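Local coordinates for protein citrate synthase (Mycobacterium tuberculosis, PDB 4TVM) that catalyses the condensation of oxaloacetate with acetyl-CoA and water to give citrate and coenzyme A in the Krebs cycle, at residues 44-48 against 49-53; 81-84 against 85-89; 101-104 against 105-109; 248-251 against 252-255. All coordinates share one frame; numbering follows the deposited sequence.

How the contacts relate
Contact 4 is the buried one, contacts 1 and 2 are partly buried, and contact 3 lies on the surface. Contacts 2 and 3 touch: Ile86 CG2 of helix 85-94 packs 3.5 Å from Phe106 CE2 of helix 100-111, the next helix in the chain. Contacts 2 and 4 share a chemistry, each opening a helix with a polar N-cap side chain, threonine in one and asparagine in the other. Contact 3 lies within a helix, where backbone bonds dominate. Contact 1 has no helix; a carboxylate organises a turn between strands, about 41 Å from contact 3 between centres. Contacts 1 and 4 both reach the second subunit.

Contact 1 of 4, residues 44-48 against 49-53; sequences TFDVG and FANTA
The carboxylate of Asp46 and the side-chain amide of Asn51 are nearly parallel flat groups, their planes 19° apart, although the side chains cross at about a right angle; Asp46 OD1 lies 3.5 Å from Asn51 ND2. Phe49 leaves the backbone pointing away from residues 44-48, but the base of its ring lies obliquely near Gly48 C, and the ring stacks with Phe49 of the second subunit. The setting is a tight loop between strands 42-45 and 52-57, with a type I beta turn from Phe49 to Thr52. Aspartate suits position 46 because its short acidic side chain reaches forward into that turn: with CG anti to the backbone N (chi1 -170°), OD2 takes the amide of Asn51 on its syn lone pair, Asn51 N to Asp46 OD2 being 2.6 Å. The chain reverses just before it, where Phe49 N donates to Asp46 O at 2.9 Å. Gly48 fits there, since its phi of 77° is easily reached without a side chain. Both strands pair in parallel with a strand of the second subunit, so the sheet runs on across the interface. The same OD2 of Asp46 lies 3.1 Å from Thr52 OG1, which also bonds weakly with Thr44 OG1 of the second subunit.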
# COMPACT_ATOMS: atom_id res chain seq x y z
N THR A 44 0.88 4.65 23.27
CA THR A 44 -0.47 4.12 23.27
C THR A 44 -0.40 2.80 22.54
O THR A 44 0.40 2.63 21.62
CB THR A 44 -1.48 5.06 22.58
OG1 THR A 44 -1.11 5.25 21.20
CG2 THR A 44 -1.57 6.43 23.30
N PHE A 45 -1.21 1.85 22.96
CA PHE A 45 -1.37 0.61 22.21
C PHE A 45 -2.84 0.57 21.79
O PHE A 45 -3.70 0.73 22.62
CB PHE A 45 -0.99 -0.56 23.10
CG PHE A 45 -1.21 -1.91 22.48
CD1 PHE A 45 -0.38 -2.37 21.47
CD2 PHE A 45 -2.23 -2.75 22.95
CE1 PHE A 45 -0.58 -3.61 20.91
CE2 PHE A 45 -2.43 -4.00 22.39
CZ PHE A 45 -1.61 -4.43 21.37
N ASP A 46 -3.12 0.41 20.50
CA ASP A 46 -4.50 0.41 19.98
C ASP A 46 -4.64 -0.45 18.75
O ASP A 46 -4.39 -0.00 17.64
CB ASP A 46 -4.91 1.83 19.59
CG ASP A 46 -6.40 1.95 19.27
OD1 ASP A 46 -7.19 1.04 19.61
OD2 ASP A 46 -6.78 2.98 18.70
N VAL A 47 -5.07 -1.69 18.94
CA VAL A 47 -5.25 -2.62 17.83
C VAL A 47 -6.09 -2.01 16.70
O VAL A 47 -7.16 -1.47 16.93
CB VAL A 47 -5.96 -3.90 18.29
CG1 VAL A 47 -6.12 -4.87 17.12
CG2 VAL A 47 -5.20 -4.53 19.46
N GLY A 48 -5.57 -2.08 15.49
CA GLY A 48 -6.24 -1.58 14.30
C GLY A 48 -6.22 -0.07 14.13
O GLY A 48 -6.77 0.44 13.14
N PHE A 49 -5.61 0.65 15.07
CA PHE A 49 -5.74 2.13 15.14
C PHE A 49 -7.19 2.58 15.36
O PHE A 49 -7.55 3.71 15.04
CB PHE A 49 -5.19 2.78 13.87
CG PHE A 49 -3.73 2.55 13.64
CD1 PHE A 49 -2.79 3.01 14.56
CD2 PHE A 49 -3.28 1.88 12.50
CE1 PHE A 49 -1.43 2.79 14.34
CE2 PHE A 49 -1.94 1.67 12.28
CZ PHE A 49 -1.01 2.12 13.21
N ALA A 50 -8.01 1.72 15.93
CA ALA A 50 -9.46 1.94 15.93
C ALA A 50 -9.83 3.22 16.63
O ALA A 50 -10.81 3.87 16.25
CB ALA A 50 -10.20 0.76 16.54
N ASN A 51 -9.04 3.59 17.65
CA ASN A 51 -9.31 4.78 18.46
C ASN A 51 -8.33 5.90 18.29
O ASN A 51 -8.40 6.91 19.00
CB ASN A 51 -9.42 4.40 19.92
CG ASN A 51 -10.62 3.53 20.17
OD1 ASN A 51 -11.75 4.01 20.11
ND2 ASN A 51 -10.40 2.23 20.41
N THR A 52 -7.44 5.76 17.32
CA THR A 52 -6.43 6.76 17.05
C THR A 52 -6.72 7.41 15.74
O THR A 52 -7.05 6.72 14.77
CB THR A 52 -5.05 6.11 16.94
OG1 THR A 52 -4.78 5.33 18.11
CG2 THR A 52 -3.97 7.17 16.73
N ALA A 53 -6.56 8.73 15.71
CA ALA A 53 -6.66 9.52 14.49
C ALA A 53 -5.34 10.19 14.21
O ALA A 53 -4.79 10.85 15.09
CB ALA A 53 -7.70 10.60 14.68

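Contact 2 of 4, residues 81-84 against 85-89; sequences EKST and FIEVC
Thr84 and Glu87 meet with their side chains crossing at about a right angle. The hydroxyl of Thr84 is turned over the start of helix 85-94, and OG1 lies 3.2 Å from Glu87 CB while it accepts from the backbone amide: Glu87 N to Thr84 OG1 is 2.9 Å, with an N-H...O angle of 157°. The first torsion explains this reach. At chi1 63° the OG1 branch sits between the backbone N and the carbonyl carbon, which carries it forward to the third residue, while the methyl CG2 lies anti to the carbonyl carbon, beside the backbone N. A small beta-branched hydroxyl residue suits the site, since the oxygen replaces a carbonyl that the first turn lacks.

Val88 CG2 lies beside Thr84 O, the same oxygen that receives Val88 N at 2.9 Å and starts the regular helical bonding; the valine side chain also packs on Ile227 of helix 216-229. Phe85 points away from residues 81-84; Cys89 SG lies over one face of its ring, 3.8 Å above the plane and offset toward the rim, and the ring also meets Phe226. Asp223 OD1, from helix 216-229, accepts from Phe85 N, another amide of the first turn. Ser83 OG is modelled too close to Glu87 OE1 for that pair to be trusted. The whole is a threonine N-cap, placed where helix 76-82 ends and helix 85-94 begins.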
# COMPACT_ATOMS: atom_id res chain seq x y z
N GLU A 81 -29.57 10.41 -4.94
CA GLU A 81 -30.80 10.72 -5.64
C GLU A 81 -30.68 11.92 -6.59
O GLU A 81 -31.29 11.90 -7.66
CB GLU A 81 -31.95 10.90 -4.63
CG GLU A 81 -32.21 9.62 -3.82
CD GLU A 81 -32.62 8.44 -4.69
OE1 GLU A 81 -33.26 8.68 -5.74
OE2 GLU A 81 -32.32 7.27 -4.33
N LYS A 82 -29.88 12.93 -6.24
CA LYS A 82 -29.81 14.15 -7.09
C LYS A 82 -28.51 14.52 -7.85
O LYS A 82 -28.53 15.41 -8.71
CB LYS A 82 -30.27 15.37 -6.28
CG LYS A 82 -31.78 15.48 -6.17
CD LYS A 82 -32.38 15.65 -7.56
CE LYS A 82 -33.90 15.63 -7.53
NZ LYS A 82 -34.44 16.58 -6.52
N SER A 83 -27.39 13.86 -7.56
CA SER A 83 -26.12 14.22 -8.18
C SER A 83 -25.71 13.24 -9.28
O SER A 83 -26.52 12.45 -9.76
CB SER A 83 -25.01 14.31 -7.14
OG SER A 83 -23.87 14.92 -7.70
N THR A 84 -24.45 13.33 -9.70
CA THR A 84 -23.84 12.29 -10.54
C THR A 84 -22.50 11.90 -9.97
O THR A 84 -21.88 12.62 -9.19
CB THR A 84 -23.56 12.80 -11.93
OG1 THR A 84 -22.62 13.85 -11.82
CG2 THR A 84 -24.90 13.33 -12.64
N PHE A 85 -22.03 10.74 -10.37
CA PHE A 85 -20.71 10.33 -9.98
C PHE A 85 -19.63 11.37 -10.32
O PHE A 85 -18.72 11.60 -9.52
CB PHE A 85 -20.37 8.98 -10.56
CG PHE A 85 -19.06 8.46 -10.08
CD1 PHE A 85 -18.75 8.52 -8.74
CD2 PHE A 85 -18.10 7.99 -10.98
CE1 PHE A 85 -17.55 8.06 -8.28
CE2 PHE A 85 -16.88 7.55 -10.53
CZ PHE A 85 -16.59 7.59 -9.18
N ILE A 86 -19.73 12.04 -11.45
CA ILE A 86 -18.73 13.05 -11.76
C ILE A 86 -18.86 14.28 -10.88
O ILE A 86 -17.88 14.88 -10.46
CB ILE A 86 -18.76 13.48 -13.23
CG1 ILE A 86 -18.60 12.25 -14.13
CG2 ILE A 86 -17.63 14.47 -13.48
CD1 ILE A 86 -18.13 12.54 -15.54
N GLU A 87 -20.09 14.67 -10.58
CA GLU A 87 -20.29 15.85 -9.77
C GLU A 87 -19.72 15.55 -8.37
O GLU A 87 -19.10 16.39 -7.72
CB GLU A 87 -21.73 16.16 -9.72
CG GLU A 87 -22.01 17.61 -9.45
CD GLU A 87 -23.45 17.86 -9.07
OE1 GLU A 87 -24.04 16.97 -8.43
OE2 GLU A 87 -23.96 18.95 -9.40
N VAL A 88 -19.92 14.32 -7.96
CA VAL A 88 -19.44 13.83 -6.69
C VAL A 88 -17.93 13.76 -6.63
O VAL A 88 -17.35 14.16 -5.62
CB VAL A 88 -20.08 12.47 -6.40
CG1 VAL A 88 -19.37 11.77 -5.26
CG2 VAL A 88 -21.55 12.71 -6.05
N CYS A 89 -17.28 13.29 -7.72
CA CYS A 89 -15.81 13.37 -7.87
C CYS A 89 -15.39 14.77 -7.63
O CYS A 89 -14.54 15.05 -6.81
CB CYS A 89 -15.35 12.99 -9.29
SG CYS A 89 -15.53 11.23 -9.75

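Contact 3 of 4, residues 101-104 against 105-109; sequences DQLA and QFTGR
Ala104 O receives the amide of Gly108, with Gly108 N at 2.6 Å and an N-H...O angle of 146°. Three residues earlier, Gln105 N donates to Asp101 O at 2.9 Å, and Gln105 then folds its own side chain back along that carbonyl. Its CG lies anti to the carbonyl carbon, beside the backbone N (chi1 -80°), and the chain runs extended from there, placing OE1 alongside Asp101 with 3.7 Å between Gln105 OE1 and Asp101 CB. Long polar side chains suit this exposed flank, where the helix faces solvent.

These bonds are the i to i+4 pattern of an alpha helix, here helix 100-111, whose two flanks are chemically distinct. On the flank facing the protein, Phe106 N is bound to Gln102 O at 3.0 Å, and Phe106 CB packs close to the same oxygen. Its ring is the large apolar group of the stretch: buried, it meets Tyr90 of helix 85-94 edge to face and also packs on Leu168 of helix 159-182. The polar end of Gln102 is directed to the start of the helix, where OE1 accepts from Asp99 N.

Leu103 and Thr107, one turn apart, cross obliquely, with Leu103 CD1 toward the threonine hydroxyl; the place of that hydroxyl is doubtful, since it is modelled too close to Leu103 O. Farther on, Gln105 O stands 3.9 Å above one face of the Arg109 guanidinium, offset toward its rim.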
# COMPACT_ATOMS: atom_id res chain seq x y z
N ASP A 101 -20.19 25.99 -15.54
CA ASP A 101 -18.94 26.01 -16.29
C ASP A 101 -17.95 25.00 -15.67
O ASP A 101 -17.36 24.18 -16.38
CB ASP A 101 -18.29 27.41 -16.27
CG ASP A 101 -19.17 28.50 -16.91
OD1 ASP A 101 -19.96 28.21 -17.84
OD2 ASP A 101 -19.04 29.68 -16.50
N GLN A 102 -17.78 25.06 -14.36
CA GLN A 102 -16.79 24.22 -13.69
C GLN A 102 -17.01 22.72 -13.91
O GLN A 102 -16.04 21.97 -14.08
CB GLN A 102 -16.77 24.50 -12.19
CG GLN A 102 -16.11 25.82 -11.84
CD GLN A 102 -16.46 26.31 -10.44
OE1 GLN A 102 -17.53 26.02 -9.91
NE2 GLN A 102 -15.56 27.07 -9.86
N LEU A 103 -18.27 22.29 -13.94
CA LEU A 103 -18.61 20.88 -14.11
C LEU A 103 -18.33 20.44 -15.52
O LEU A 103 -17.83 19.34 -15.74
CB LEU A 103 -20.08 20.64 -13.79
CG LEU A 103 -20.68 19.29 -14.19
CD1 LEU A 103 -19.89 18.11 -13.62
CD2 LEU A 103 -22.15 19.27 -13.73
N ALA A 104 -18.65 21.31 -16.46
CA ALA A 104 -18.57 20.98 -17.88
C ALA A 104 -17.13 20.92 -18.33
O ALA A 104 -16.74 20.07 -19.13
CB ALA A 104 -19.34 22.00 -18.71
N GLN A 105 -16.34 21.86 -17.82
CA GLN A 105 -14.93 21.94 -18.12
C GLN A 105 -14.18 20.78 -17.46
O GLN A 105 -13.27 20.23 -18.03
CB GLN A 105 -14.38 23.32 -17.74
CG GLN A 105 -14.72 24.37 -18.81
CD GLN A 105 -14.72 25.81 -18.31
OE1 GLN A 105 -15.62 26.59 -18.64
NE2 GLN A 105 -13.71 26.18 -17.52
N PHE A 106 -14.62 20.40 -16.27
CA PHE A 106 -14.07 19.24 -15.57
C PHE A 106 -14.43 17.93 -16.27
O PHE A 106 -13.63 16.99 -16.38
CB PHE A 106 -14.65 19.26 -14.15
CG PHE A 106 -14.26 18.10 -13.31
CD1 PHE A 106 -12.99 18.02 -12.76
CD2 PHE A 106 -15.19 17.12 -13.00
CE1 PHE A 106 -12.64 16.96 -11.95
CE2 PHE A 106 -14.84 16.06 -12.17
CZ PHE A 106 -13.56 15.99 -11.65
N THR A 107 -15.69 17.87 -16.69
CA THR A 107 -16.26 16.77 -17.43
C THR A 107 -15.63 16.68 -18.78
O THR A 107 -15.38 15.59 -19.28
CB THR A 107 -17.75 17.05 -17.61
OG1 THR A 107 -18.29 17.37 -16.32
CG2 THR A 107 -18.49 15.88 -18.22
N GLY A 108 -15.41 17.83 -19.40
CA GLY A 108 -14.72 17.88 -20.69
C GLY A 108 -13.29 17.37 -20.58
O GLY A 108 -12.85 16.58 -21.40
N ARG A 109 -12.58 17.82 -19.54
CA ARG A 109 -11.19 17.48 -19.30
C ARG A 109 -11.01 15.96 -19.14
O ARG A 109 -10.08 15.37 -19.68
CB ARG A 109 -10.70 18.24 -18.06
CG ARG A 109 -9.21 18.55 -18.04
CD ARG A 109 -8.86 19.50 -16.89
NE ARG A 109 -8.99 20.91 -17.29
CZ ARG A 109 -9.75 21.84 -16.69
NH1 ARG A 109 -10.49 21.57 -15.61
NH2 ARG A 109 -9.76 23.07 -17.19

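Contact 4 of 4, residues 248-251 against 252-255; sequences RANL and FTSI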
# COMPACT_ATOMS: atom_id res chain seq x y z
N ARG A 248 5.92 10.69 0.26
CA ARG A 248 5.93 11.54 -0.95
C ARG A 248 5.96 10.71 -2.19
O ARG A 248 6.47 11.14 -3.22
CB ARG A 248 7.09 12.48 -0.98
CG ARG A 248 7.20 13.30 0.25
CD ARG A 248 7.82 14.60 -0.15
NE ARG A 248 8.19 15.35 1.03
CZ ARG A 248 8.40 16.66 1.04
NH1 ARG A 248 8.27 17.36 -0.08
NH2 ARG A 248 8.74 17.26 2.17
N ALA A 249 5.42 9.52 -2.11
CA ALA A 249 5.20 8.73 -3.29
C ALA A 249 4.33 9.52 -4.24
O ALA A 249 3.66 10.47 -3.83
CB ALA A 249 4.55 7.41 -2.92
N ASN A 250 4.37 9.18 -5.53
CA ASN A 250 3.55 9.91 -6.48
C ASN A 250 2.09 9.47 -6.40
O ASN A 250 1.73 8.56 -5.65
CB ASN A 250 4.13 9.84 -7.90
CG ASN A 250 3.78 8.57 -8.63
OD1 ASN A 250 2.64 8.13 -8.64
ND2 ASN A 250 4.78 7.96 -9.26
N LEU A 251 1.25 10.16 -7.14
CA LEU A 251 -0.19 9.93 -7.06
C LEU A 251 -0.56 8.53 -7.45
O LEU A 251 -1.34 7.89 -6.77
CB LEU A 251 -0.91 10.91 -7.97
CG LEU A 251 -2.41 11.04 -7.82
CD1 LEU A 251 -2.91 10.85 -6.40
CD2 LEU A 251 -2.81 12.42 -8.32
N PHE A 252 0.01 8.04 -8.54
CA PHE A 252 -0.28 6.70 -9.02
C PHE A 252 0.15 5.64 -8.04
O PHE A 252 -0.55 4.64 -7.84
CB PHE A 252 0.43 6.46 -10.35
CG PHE A 252 0.01 7.39 -11.45
CD1 PHE A 252 -1.26 7.99 -11.45
CD2 PHE A 252 0.88 7.68 -12.50
CE1 PHE A 252 -1.63 8.85 -12.47
CE2 PHE A 252 0.50 8.56 -13.53
CZ PHE A 252 -0.76 9.13 -13.52
N THR A 253 1.31 5.83 -7.44
CA THR A 253 1.86 4.81 -6.57
C THR A 253 1.01 4.75 -5.32
O THR A 253 0.70 3.67 -4.82
CB THR A 253 3.34 5.06 -6.28
OG1 THR A 253 4.04 5.33 -7.51
CG2 THR A 253 3.95 3.86 -5.57
N SER A 254 0.56 5.91 -4.85
CA SER A 254 -0.37 5.93 -3.70
C SER A 254 -1.74 5.27 -3.98
O SER A 254 -2.28 4.57 -3.12
CB SER A 254 -0.55 7.35 -3.19
OG SER A 254 0.67 8.07 -3.28
N ILE A 255 -2.29 5.44 -5.19
CA ILE A 255 -3.58 4.78 -5.54
C ILE A 255 -3.42 3.27 -5.66
O ILE A 255 -4.25 2.45 -5.23
CB ILE A 255 -4.10 5.32 -6.87
CG1 ILE A 255 -4.51 6.78 -6.71
CG2 ILE A 255 -5.23 4.46 -7.42
CD1 ILE A 255 -5.53 7.03 -5.62
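The carbonyl oxygen of Asn250 is gripped twice by Ser254, with Ser254 OG at 2.6 Å and Ser254 N at 3.0 Å; the hydroxyl comes from above the carbonyl plane, 37° out of it. Asn250 is the N-cap of helix 251-262, and its side chain completes the cap by accepting from Thr253 N, which lies 2.9 Å from Asn250 OD1. Asparagine suits this buried site because its amide offers both an acceptor and a donor: chi1 of 82° swings OD1 over the first turn, while ND2 donates to Ser145 OG. Just upstream, Arg248 closes helix 236-246 in a Schellman motif, so one helix stops and the next starts within a few residues. Ser254 is equally economical, for its OG beside the backbone N is also hydrogen-bonded to Trp399 NE1. Around this polar centre the packing is largely apolar. Phe252 and Leu251 face helix 159-182, and Ala249 packs on Val244 of the preceding helix. Thr253 reaches Trp263 of the second subunit. Ile255 follows Leu251 by one turn, with Ile255 N 3.1 Å from Leu251 O, and their side chains touch between Leu251 CD1 and Ile255 CG1 at 4.4 Å.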